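Local coordinates for protein putative citrate lyase (Ralstonia eutropha, PDB 3QQW) that probably acts as a magnesium-dependent lyase of the HpcH/HpaI aldolase and citrate lyase family, perhaps cleaving citramalyl-CoA, at residues L112-V117 / F249-S254; Q163-P168 / N218-A223. All coordinates share one frame; numbering follows the deposited sequence.

Interaction 1 (L112-V117 / F249-S254); sequences LAYITV and FLRMWS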
# COMPACT_ATOMS: atom_id res chain seq x y z
N LEU C 112 26.19 5.05 25.49
CA LEU C 112 25.02 5.41 24.70
C LEU C 112 24.53 4.23 23.86
O LEU C 112 25.29 3.70 23.05
CB LEU C 112 25.33 6.62 23.82
CG LEU C 112 24.16 7.26 23.03
CD1 LEU C 112 23.05 7.79 23.94
CD2 LEU C 112 24.68 8.35 22.16
N ALA C 113 23.28 3.78 24.12
CA ALA C 113 22.72 2.61 23.46
C ALA C 113 22.24 2.93 22.03
O ALA C 113 22.38 2.09 21.14
CB ALA C 113 21.56 2.05 24.28
N TYR C 114 21.67 4.13 21.83
CA TYR C 114 21.11 4.59 20.56
C TYR C 114 20.73 6.06 20.62
O TYR C 114 20.61 6.64 21.71
CB TYR C 114 19.86 3.76 20.15
CG TYR C 114 18.79 3.72 21.21
CD1 TYR C 114 17.81 4.71 21.29
CD2 TYR C 114 18.75 2.69 22.15
CE1 TYR C 114 16.84 4.69 22.29
CE2 TYR C 114 17.80 2.67 23.16
CZ TYR C 114 16.85 3.67 23.23
OH TYR C 114 15.88 3.63 24.21
N ILE C 115 20.46 6.63 19.44
CA ILE C 115 19.94 7.98 19.31
C ILE C 115 18.62 7.86 18.55
O ILE C 115 18.56 7.22 17.49
CB ILE C 115 20.93 8.97 18.65
CG1 ILE C 115 22.03 9.35 19.64
CG2 ILE C 115 20.22 10.23 18.11
CD1 ILE C 115 23.21 9.90 19.01
N THR C 116 17.57 8.45 19.11
CA THR C 116 16.25 8.51 18.51
C THR C 116 16.15 9.86 17.80
O THR C 116 16.37 10.92 18.41
CB THR C 116 15.19 8.25 19.55
OG1 THR C 116 15.39 6.94 20.06
CG2 THR C 116 13.79 8.36 18.98
N VAL C 117 15.88 9.80 16.49
CA VAL C 117 15.78 10.98 15.62
C VAL C 117 14.30 11.21 15.30
O VAL C 117 13.65 10.38 14.64
CB VAL C 117 16.65 10.81 14.34
CG1 VAL C 117 16.56 12.02 13.42
CG2 VAL C 117 18.09 10.48 14.68
N PHE C 249 4.69 -5.43 14.51
CA PHE C 249 5.55 -4.62 15.37
C PHE C 249 6.21 -5.55 16.36
O PHE C 249 5.60 -6.54 16.76
CB PHE C 249 4.76 -3.51 16.08
CG PHE C 249 4.33 -2.39 15.16
CD1 PHE C 249 5.16 -1.30 14.95
CD2 PHE C 249 3.09 -2.40 14.55
CE1 PHE C 249 4.74 -0.22 14.17
CE2 PHE C 249 2.68 -1.34 13.75
CZ PHE C 249 3.50 -0.25 13.56
N LEU C 250 7.49 -5.27 16.72
CA LEU C 250 8.28 -6.13 17.59
C LEU C 250 8.77 -5.39 18.82
O LEU C 250 9.53 -5.92 19.65
CB LEU C 250 9.47 -6.63 16.75
CG LEU C 250 9.15 -7.61 15.62
CD1 LEU C 250 10.39 -7.92 14.82
CD2 LEU C 250 8.56 -8.89 16.18
N ARG C 251 8.33 -4.14 18.92
CA ARG C 251 8.69 -3.24 20.01
C ARG C 251 7.57 -2.21 20.16
O ARG C 251 6.80 -1.99 19.23
CB ARG C 251 10.02 -2.57 19.68
CG ARG C 251 10.69 -1.76 20.77
CD ARG C 251 12.11 -1.58 20.28
NE ARG C 251 12.85 -0.51 20.93
CZ ARG C 251 13.84 -0.70 21.79
NH1 ARG C 251 14.18 -1.93 22.15
NH2 ARG C 251 14.51 0.33 22.28
N MSE C 252 7.49 -1.59 21.35
CA MSE C 252 6.51 -0.56 21.63
C MSE C 252 7.02 0.35 22.68
O MSE C 252 7.59 -0.10 23.67
CB MSE C 252 5.18 -1.19 22.07
CG MSE C 252 4.03 -0.22 22.04
SE MSE C 252 2.41 -1.17 22.30
CE MSE C 252 1.37 0.24 23.15
N TRP C 253 6.72 1.64 22.52
CA TRP C 253 7.08 2.68 23.47
C TRP C 253 6.23 2.60 24.74
O TRP C 253 5.07 2.20 24.70
CB TRP C 253 6.91 4.05 22.83
CG TRP C 253 7.96 4.43 21.83
CD1 TRP C 253 8.85 3.61 21.21
CD2 TRP C 253 8.21 5.75 21.32
NE1 TRP C 253 9.66 4.33 20.37
CE2 TRP C 253 9.30 5.66 20.43
CE3 TRP C 253 7.67 7.03 21.61
CZ2 TRP C 253 9.82 6.78 19.76
CZ3 TRP C 253 8.20 8.14 20.95
CH2 TRP C 253 9.24 8.00 20.02
N SER C 254 6.80 3.07 25.84
CA SER C 254 6.15 3.20 27.13
C SER C 254 6.37 4.61 27.66
O SER C 254 7.48 5.15 27.53
CB SER C 254 6.71 2.17 28.10
OG SER C 254 6.34 2.48 29.43

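Interaction 2 (Q163-P168 / N218-A223); sequences QIAELP and NGIVPA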
# COMPACT_ATOMS: atom_id res chain seq x y z
N GLN C 163 13.49 4.20 1.55
CA GLN C 163 14.79 4.84 1.35
C GLN C 163 15.46 5.04 2.72
O GLN C 163 16.64 4.72 2.89
CB GLN C 163 14.60 6.15 0.60
CG GLN C 163 15.80 6.62 -0.11
CD GLN C 163 15.36 7.57 -1.18
OE1 GLN C 163 14.75 8.62 -0.91
NE2 GLN C 163 15.60 7.19 -2.43
N ILE C 164 14.68 5.49 3.72
CA ILE C 164 15.16 5.67 5.10
C ILE C 164 15.64 4.32 5.65
O ILE C 164 16.74 4.24 6.17
CB ILE C 164 14.04 6.32 5.98
CG1 ILE C 164 13.84 7.80 5.62
CG2 ILE C 164 14.32 6.13 7.47
CD1 ILE C 164 12.62 8.50 6.22
N ALA C 165 14.87 3.25 5.46
CA ALA C 165 15.20 1.90 5.95
C ALA C 165 16.52 1.34 5.37
O ALA C 165 17.12 0.44 5.95
CB ALA C 165 14.06 0.95 5.65
N GLU C 166 17.00 1.90 4.26
CA GLU C 166 18.24 1.47 3.65
C GLU C 166 19.46 2.20 4.19
O GLU C 166 20.58 1.79 3.89
CB GLU C 166 18.15 1.66 2.12
CG GLU C 166 17.34 0.54 1.48
CD GLU C 166 17.98 -0.07 0.27
OE1 GLU C 166 19.21 0.10 0.09
OE2 GLU C 166 17.28 -0.84 -0.43
N LEU C 167 19.23 3.27 5.00
CA LEU C 167 20.30 4.07 5.55
C LEU C 167 21.09 3.29 6.61
O LEU C 167 20.53 2.40 7.24
CB LEU C 167 19.77 5.39 6.12
CG LEU C 167 19.23 6.36 5.06
CD1 LEU C 167 18.52 7.52 5.72
CD2 LEU C 167 20.33 6.86 4.14
N PRO C 168 22.41 3.58 6.76
CA PRO C 168 23.23 2.80 7.71
C PRO C 168 22.94 3.08 9.18
O PRO C 168 22.56 4.18 9.56
CB PRO C 168 24.67 3.23 7.38
CG PRO C 168 24.54 4.61 6.80
CD PRO C 168 23.25 4.56 6.02
N ASN C 218 14.45 -4.61 5.64
CA ASN C 218 15.84 -4.17 5.81
C ASN C 218 16.47 -4.58 7.14
O ASN C 218 17.44 -3.96 7.58
CB ASN C 218 15.87 -2.65 5.66
CG ASN C 218 15.67 -2.23 4.23
OD1 ASN C 218 16.58 -2.31 3.42
ND2 ASN C 218 14.45 -1.85 3.88
N GLY C 219 15.94 -5.63 7.77
CA GLY C 219 16.46 -6.13 9.05
C GLY C 219 16.43 -5.09 10.16
O GLY C 219 17.37 -4.99 10.94
N ILE C 220 15.36 -4.30 10.18
CA ILE C 220 15.15 -3.25 11.18
C ILE C 220 13.94 -3.63 12.00
O ILE C 220 12.98 -4.17 11.46
CB ILE C 220 15.01 -1.85 10.49
CG1 ILE C 220 16.35 -1.43 9.82
CG2 ILE C 220 14.55 -0.78 11.46
CD1 ILE C 220 16.20 -0.35 8.81
N VAL C 221 13.99 -3.35 13.30
CA VAL C 221 12.90 -3.60 14.21
C VAL C 221 11.82 -2.50 14.03
O VAL C 221 12.12 -1.30 14.20
CB VAL C 221 13.40 -3.69 15.69
CG1 VAL C 221 12.24 -3.63 16.68
CG2 VAL C 221 14.22 -4.95 15.90
N PRO C 222 10.55 -2.86 13.74
CA PRO C 222 9.49 -1.83 13.70
C PRO C 222 8.92 -1.64 15.12
O PRO C 222 8.56 -2.61 15.77
CB PRO C 222 8.47 -2.40 12.72
CG PRO C 222 8.79 -3.91 12.63
CD PRO C 222 10.00 -4.21 13.47
N ALA C 223 8.88 -0.38 15.62
CA ALA C 223 8.36 -0.09 16.95
C ALA C 223 7.07 0.71 16.89
O ALA C 223 6.88 1.59 16.05
CB ALA C 223 9.39 0.64 17.78
O HOH W 1 14.53 -0.59 1.14

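Interaction 1 (L112-V117 / F249-S254)
Y114 and R251 reach toward each other from opposing walls of a TIM barrel, across the interior enclosed by its eight parallel strands. Strand 115-117 is the fourth in the ring and strand 251-254 the eighth, so neither backbone bonds to the other; even the nearest CA atoms, those of T116 and W253, are 11.9 Å apart. Side chains from both strands fill most of the distance, with no direct bond. The R251 chain runs extended from CG to NE, and its guanidinium plane stands 85° from the tyrosine ring. The Y114 hydroxyl lies at the guanidinium edge, with OH and R251 NH2 4.1 Å apart. Y114 OH hydrogen-bonds to T52, and R251 NH2 forms salt bridges with E26 and D50. These acids probably offset the charge of the buried arginine.

The close-packed part is the Y114-R251 half, both residues buried, with the Y114 ring stacked on H149 and R251 also touching H149. The T116-W253 half is looser: T116 is buried but W253 is partly exposed. W253 lies close to R88, a predicted substrate-binding residue, beside the probable active site. The indole NE1 bonds to D174, and T116 CG2 approaches the benzo portion obliquely, 4.3 Å from W253 CZ2.

Interaction 2 (Q163-P168 / N218-A223)
A165 and N218 share most of this contact, with I220 adding the third part. The CB of A165 points at the other segment and meets the amide end of N218, 3.3 Å from ND2, while the A165 carbonyl oxygen lies 3.3 Å from N218 CB. The asparagine thus lies against both the methyl and the carbonyl of one residue. No direct hydrogen bond joins the segments; the meeting is by packing alone, apart from one water.

N218 has its CG anti to its own carbonyl carbon (chi1 -72°), which carries the amide across to A165 and E166. Its ND2 donates to the A214 carbonyl in helix 202-217, and the same nitrogen bonds to a water at 3.0 Å from ND2. That water in turn donates to E166 OE2, so it links the amide to the carboxylate indirectly. On the other branch, OD1 of N218 touches the aliphatic part of the glutamate, 3.5 Å from E166 CG. The two side chains cross at about a right angle, with their flat groups turned 56° apart. E166 is exposed and N218 partly so, which makes this the solvent side.

Deeper in, I220 brings CD1 against A165, 4.0 Å from A165 CB and also against the A165 carbonyl oxygen. A165 and E166 are the central residues of a type I beta turn from I164 to L167, closed by L167 N bonding to I164 O at 2.9 Å.

The contact joins two connections of the barrel: the turn leads from helix 161-164 to strand 170-175, and N218-I220 lead from helix 202-217 to strand 221-224. L167 packs on helix 123-139, whereas I220 rests on I170 and L173 of strand 170-175.

Interactions 1 and 2 have their centres 13 Å apart, one close to the geometric centre of the chain, the other about 12 Å from it, at the helix-to-strand loops by the N-terminal ends of the strands. Along the sequence, both segments of interaction 2 fall between 112-117 and 249-254. They meet through strands 221-224 and 251-254, neighbours in the closed parallel sheet: L250 N probably bonds to P222 O at 3.0 Å, and R251 CB packs on A223 CB. These neighbouring strands tie the loop packing of interaction 2, away from the predicted substrate site, to interaction 1, which spans the barrel interior beside that site.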